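Local coordinates for protein spaetzle C-106 (Drosophila melanogaster, PDB 4LXR) that acts as a disulfide-linked dimeric cytokine that binds the Toll receptor, switching on antifungal defence and setting dorsal-ventral polarity in the embryo, at residues L9-R14 and E46-D51; Q62-I67 and C101-G106. All blocks are in the same frame, centred on the assembly; numbering follows the deposited sequence.

Contact 1: L9-R14 and E46-D51; sequences LCRSIR and ECEGAD
Arg11 and Glu48 lay their side chains against each other just beyond the end where strand 12-16 of this cystine-knot protein starts and strand 43-47 stops. Both chains are extended but leave the backbone differently: CG of Arg11 lies beside its backbone N (chi1 -64°), whereas CG of Glu48 is anti to its own N (chi1 -162°). The two chains cross obliquely, with CB of Arg11 3.6 Å from CB of Glu48. Further out, Glu48 OE2 sits 3.4 Å from Arg11 CD and equally far from NH2, near the guanidinium plane at its edge. The carboxylate stands almost perpendicular to that plane, 89° between them, and the NH2 bond, though part of a salt bridge, is weak. The stronger partner of Glu48 is Arg78 of the Toll chain, which pairs with OE1, so this carboxylate faces the receptor as well as Arg11.

The backbones are paired as well. Glu48 N reaches Arg11 O at 2.8 Å. Ile13 and Glu46 form an antiparallel hydrogen-bonded pair, with Ile13 N to Glu46 O at 3.0 Å and Glu46 N to Ile13 O at 3.2 Å. Ser12 and Cys47 are the adjacent non-hydrogen-bonded pair, and CA of Ser12 also approaches Glu46 O in a C-H...O contact.

This two-stranded antiparallel ribbon is tied to the neighbouring pair of strands by disulfides from both segments: Cys10 to Cys68 on strand 67-73, and Cys47 to Cys99 on strand 95-102.

Contact 2: Q62-I67 and C101-G106; sequences QSYNPI and CALKTG
Tyr64 receives Thr105 on one face of its ring, at the end of a pairing that extends the antiparallel strands 67-73 and 95-102 of the cystine-knot fold. Thr105 CB lies 3.8 Å from the ring centroid and 26° off the normal, a CH-pi contact displaced toward the rim at CE1 and CZ. Thr105 OG1, anti to the backbone N (chi1 -180°), is 3.4 Å from Tyr64 OH in a weak, unsettled hydrogen bond. Across the ring, at Tyr64 CD2, Leu103 CB approaches obliquely (4.1 Å). Leu103 CD2 then packs on Pro66 CG at 3.8 Å, and Pro66 CB meets Cys101 SG, whose disulfide partner is Cys54.

The backbone sets these groups in register. Ile67 and Ala102 form a hydrogen-bonded pair, with Ala102 N to Ile67 O at 2.8 Å and nearly straight (177°). Past it the chains are joined by Lys104 N to Tyr64 O, 2.8 Å. Lys104 is the centre of an inverse gamma turn, which carries the chain on to Thr105. Further out, the second subunit packs on 101-106: its Phe8 meets Ala102 and its Leu9 meets Leu103.

Water bridges the two chains as well: one molecule donates to both Asn65 O and Ala102 O, the latter at 2.7 Å.

Contact 1 lies at the surface, its centre about 6 Å from that of the chain, whereas contact 2 is partly buried although about 13 Å out. Each takes in one end of a different two-stranded antiparallel sheet, and their centres are about 17 Å apart. Charge dominates the side chains of 9-14 and 46-51, which face Toll; ring, proline and aliphatic packing with bridging water marks 62-67 and 101-106, where the second subunit packs. The two meet near the disulfides: Cys10 SG lies 3.6 Å from Cys101 N, and Leu9 CB 3.7 Å from Cys101 CB. Both contacts touch the second subunit, whose Leu9 packs on Leu9 of contact 1.

Contact 1: L9-R14 and E46-D51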
loop_
_atom_site.group_PDB
_atom_site.type_symbol
_atom_site.label_atom_id
_atom_site.label_comp_id
_atom_site.label_asym_id
_atom_site.label_seq_id
_atom_site.Cartn_x
_atom_site.Cartn_y
_atom_site.Cartn_z
ATOM N N LEU C 9 3.995 -8.319 22.144
ATOM C CA LEU C 9 3.861 -9.700 21.673
ATOM C C LEU C 9 5.160 -10.478 21.740
ATOM O O LEU C 9 5.158 -11.714 21.817
ATOM C CB LEU C 9 3.295 -9.740 20.256
ATOM C CG LEU C 9 1.770 -9.611 20.261
ATOM C CD1 LEU C 9 1.325 -8.223 20.664
ATOM C CD2 LEU C 9 1.195 -9.994 18.917
ATOM N N CYS C 10 6.273 -9.760 21.733
ATOM C CA CYS C 10 7.570 -10.417 21.759
ATOM C C CYS C 10 8.457 -9.913 22.873
ATOM O O CYS C 10 8.521 -8.719 23.146
ATOM C CB CYS C 10 8.265 -10.256 20.410
ATOM S SG CYS C 10 7.357 -11.056 19.064
ATOM N N ARG C 11 9.153 -10.842 23.512
ATOM C CA ARG C 11 10.140 -10.483 24.516
ATOM C C ARG C 11 11.418 -9.985 23.845
ATOM O O ARG C 11 11.936 -10.622 22.918
ATOM C CB ARG C 11 10.473 -11.685 25.375
ATOM C CG ARG C 11 9.318 -12.208 26.204
ATOM C CD ARG C 11 9.860 -13.204 27.187
ATOM N NE ARG C 11 8.820 -13.769 28.030
ATOM C CZ ARG C 11 9.056 -14.374 29.185
ATOM N NH1 ARG C 11 8.051 -14.874 29.888
ATOM N NH2 ARG C 11 10.299 -14.474 29.639
ATOM N N SER C 12 11.926 -8.858 24.336
ATOM C CA SER C 12 13.171 -8.297 23.847
ATOM C C SER C 12 13.994 -7.686 24.980
ATOM O O SER C 12 13.452 -7.270 26.012
ATOM C CB SER C 12 12.880 -7.222 22.813
ATOM O OG SER C 12 12.215 -6.131 23.427
ATOM N N ILE C 13 15.301 -7.619 24.750
ATOM C CA ILE C 13 16.251 -6.993 25.655
ATOM C C ILE C 13 16.823 -5.733 25.020
ATOM O O ILE C 13 17.451 -5.805 23.966
ATOM C CB ILE C 13 17.438 -7.940 25.920
ATOM C CG1 ILE C 13 16.938 -9.327 26.334
ATOM C CG2 ILE C 13 18.384 -7.344 26.958
ATOM C CD1 ILE C 13 18.019 -10.405 26.282
ATOM N N ARG C 14 16.609 -4.578 25.644
ATOM C CA ARG C 14 17.250 -3.349 25.175
ATOM C C ARG C 14 18.570 -3.174 25.899
ATOM O O ARG C 14 18.638 -3.371 27.105
ATOM C CB ARG C 14 16.362 -2.125 25.429
ATOM C CG ARG C 14 15.067 -2.115 24.632
ATOM C CD ARG C 14 14.210 -0.888 24.937
ATOM N NE ARG C 14 14.804 0.366 24.475
ATOM C CZ ARG C 14 14.713 0.826 23.228
ATOM N NH1 ARG C 14 14.065 0.133 22.298
ATOM N NH2 ARG C 14 15.278 1.980 22.904
ATOM N N GLU C 46 17.113 -6.675 20.868
ATOM C CA GLU C 46 17.194 -8.029 20.318
ATOM C C GLU C 46 16.081 -8.896 20.853
ATOM O O GLU C 46 15.716 -8.767 22.014
ATOM C CB GLU C 46 18.518 -8.693 20.687
ATOM C CG GLU C 46 19.716 -8.186 19.928
ATOM C CD GLU C 46 20.975 -8.948 20.279
ATOM O OE1 GLU C 46 21.234 -9.133 21.487
ATOM O OE2 GLU C 46 21.700 -9.366 19.345
ATOM N N CYS C 47 15.553 -9.783 20.010
ATOM C CA CYS C 47 14.574 -10.759 20.459
ATOM C C CYS C 47 15.194 -11.620 21.568
ATOM O O CYS C 47 16.343 -12.048 21.451
ATOM C CB CYS C 47 14.105 -11.644 19.300
ATOM S SG CYS C 47 13.203 -10.773 17.974
ATOM N N GLU C 48 14.434 -11.859 22.636
ATOM C CA GLU C 48 14.924 -12.648 23.763
ATOM C C GLU C 48 15.182 -14.092 23.342
ATOM O O GLU C 48 16.086 -14.743 23.867
ATOM C CB GLU C 48 13.959 -12.587 24.955
ATOM C CG GLU C 48 14.592 -12.998 26.282
ATOM C CD GLU C 48 13.592 -13.073 27.426
ATOM O OE1 GLU C 48 13.356 -12.040 28.097
ATOM O OE2 GLU C 48 13.047 -14.173 27.653
ATOM N N GLY C 49 14.400 -14.590 22.388
ATOM C CA GLY C 49 14.637 -15.917 21.842
ATOM C C GLY C 49 14.665 -15.964 20.321
ATOM O O GLY C 49 14.378 -14.967 19.659
ATOM N N ALA C 50 15.010 -17.123 19.766
ATOM C CA ALA C 50 14.965 -17.324 18.318
ATOM C C ALA C 50 13.707 -18.087 17.889
ATOM O O ALA C 50 13.425 -19.164 18.413
ATOM C CB ALA C 50 16.214 -18.058 17.844
ATOM N N ASP C 51 12.959 -17.518 16.944
ATOM C CA ASP C 51 11.764 -18.159 16.376
ATOM C C ASP C 51 10.664 -18.422 17.395
ATOM O O ASP C 51 9.792 -19.262 17.173
ATOM C CB ASP C 51 12.115 -19.480 15.686
ATOM C CG ASP C 51 13.018 -19.292 14.491
ATOM O OD1 ASP C 51 13.599 -18.196 14.345
ATOM O OD2 ASP C 51 13.153 -20.251 13.703
#

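Contact 2: Q62-I67 and C101-G106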
loop_
_atom_site.group_PDB
_atom_site.type_symbol
_atom_site.label_atom_id
_atom_site.label_comp_id
_atom_site.label_asym_id
_atom_site.label_seq_id
_atom_site.Cartn_x
_atom_site.Cartn_y
_atom_site.Cartn_z
ATOM N N GLN C 62 -5.303 -20.162 12.220
ATOM C CA GLN C 62 -4.218 -21.114 12.435
ATOM C C GLN C 62 -3.060 -20.902 11.461
ATOM O O GLN C 62 -1.901 -21.056 11.840
ATOM C CB GLN C 62 -4.724 -22.560 12.335
ATOM C CG GLN C 62 -3.865 -23.584 13.093
ATOM C CD GLN C 62 -4.149 -23.593 14.605
ATOM O OE1 GLN C 62 -5.119 -24.212 15.062
ATOM N NE2 GLN C 62 -3.308 -22.898 15.379
ATOM N N SER C 63 -3.371 -20.534 10.216
ATOM C CA SER C 63 -2.332 -20.392 9.193
ATOM C C SER C 63 -1.440 -19.172 9.445
ATOM O O SER C 63 -0.384 -19.042 8.827
ATOM C CB SER C 63 -2.949 -20.312 7.791
ATOM O OG SER C 63 -3.685 -19.101 7.627
ATOM N N TYR C 64 -1.849 -18.278 10.346
ATOM C CA TYR C 64 -1.031 -17.082 10.607
ATOM C C TYR C 64 0.313 -17.416 11.256
ATOM O O TYR C 64 1.257 -16.644 11.133
ATOM C CB TYR C 64 -1.763 -16.036 11.453
ATOM C CG TYR C 64 -2.774 -15.193 10.713
ATOM C CD1 TYR C 64 -3.356 -15.630 9.524
ATOM C CD2 TYR C 64 -3.141 -13.950 11.203
ATOM C CE1 TYR C 64 -4.289 -14.862 8.863
ATOM C CE2 TYR C 64 -4.057 -13.172 10.549
ATOM C CZ TYR C 64 -4.629 -13.629 9.383
ATOM O OH TYR C 64 -5.559 -12.848 8.757
ATOM N N ASN C 65 0.383 -18.564 11.935
ATOM C CA ASN C 65 1.601 -19.024 12.607
ATOM C C ASN C 65 2.482 -17.908 13.175
ATOM O O ASN C 65 3.608 -17.719 12.721
ATOM C CB ASN C 65 2.434 -19.903 11.667
ATOM C CG ASN C 65 3.520 -20.660 12.404
ATOM O OD1 ASN C 65 4.579 -20.967 11.844
ATOM N ND2 ASN C 65 3.269 -20.954 13.680
ATOM N N PRO C 66 1.971 -17.159 14.168
ATOM C CA PRO C 66 2.720 -15.983 14.620
ATOM C C PRO C 66 4.097 -16.320 15.204
ATOM O O PRO C 66 4.219 -17.246 16.003
ATOM C CB PRO C 66 1.797 -15.375 15.669
ATOM C CG PRO C 66 0.415 -15.831 15.236
ATOM C CD PRO C 66 0.656 -17.247 14.814
ATOM N N ILE C 67 5.119 -15.585 14.776
ATOM C CA ILE C 67 6.500 -15.832 15.194
ATOM C C ILE C 67 7.214 -14.515 15.484
ATOM O O ILE C 67 7.006 -13.524 14.788
ATOM C CB ILE C 67 7.298 -16.592 14.092
ATOM C CG1 ILE C 67 6.651 -17.941 13.786
ATOM C CG2 ILE C 67 8.732 -16.837 14.532
ATOM C CD1 ILE C 67 6.714 -18.916 14.942
ATOM N N CYS C 101 6.222 -9.243 16.141
ATOM C CA CYS C 101 5.495 -10.459 15.850
ATOM C C CYS C 101 5.045 -10.437 14.404
ATOM O O CYS C 101 4.330 -9.533 13.985
ATOM C CB CYS C 101 4.290 -10.605 16.782
ATOM S SG CYS C 101 3.326 -12.084 16.456
ATOM N N ALA C 102 5.477 -11.436 13.644
ATOM C CA ALA C 102 5.149 -11.526 12.225
ATOM C C ALA C 102 3.994 -12.501 12.008
ATOM O O ALA C 102 3.993 -13.602 12.551
ATOM C CB ALA C 102 6.373 -11.965 11.442
ATOM N N LEU C 103 3.001 -12.082 11.231
ATOM C CA LEU C 103 1.874 -12.944 10.897
ATOM C C LEU C 103 1.988 -13.384 9.438
ATOM O O LEU C 103 2.209 -12.559 8.561
ATOM C CB LEU C 103 0.558 -12.192 11.107
ATOM C CG LEU C 103 0.403 -11.448 12.436
ATOM C CD1 LEU C 103 -0.824 -10.554 12.403
ATOM C CD2 LEU C 103 0.339 -12.423 13.616
ATOM N N LYS C 104 1.848 -14.679 9.171
ATOM C CA LYS C 104 1.810 -15.165 7.787
ATOM C C LYS C 104 0.415 -14.995 7.187
ATOM O O LYS C 104 -0.382 -15.931 7.161
ATOM C CB LYS C 104 2.221 -16.631 7.711
ATOM C CG LYS C 104 3.592 -16.873 7.115
ATOM C CD LYS C 104 4.689 -16.676 8.145
ATOM C CE LYS C 104 6.073 -16.862 7.533
ATOM N NZ LYS C 104 6.205 -18.169 6.822
ATOM N N THR C 105 0.114 -13.786 6.737
ATOM C CA THR C 105 -1.127 -13.512 6.034
ATOM C C THR C 105 -0.829 -12.461 4.998
ATOM O O THR C 105 0.227 -11.831 5.049
ATOM C CB THR C 105 -2.190 -12.926 6.946
ATOM O OG1 THR C 105 -3.390 -12.692 6.188
ATOM C CG2 THR C 105 -1.711 -11.611 7.526
ATOM N N GLY C 106 -1.761 -12.262 4.070
ATOM C CA GLY C 106 -1.642 -11.208 3.076
ATOM C C GLY C 106 -1.778 -9.822 3.688
ATOM O O GLY C 106 -2.057 -9.673 4.882
HETATM O O HOH W 1 -2.428 -17.044 6.349
HETATM O O HOH W 2 4.833 -15.749 11.054
#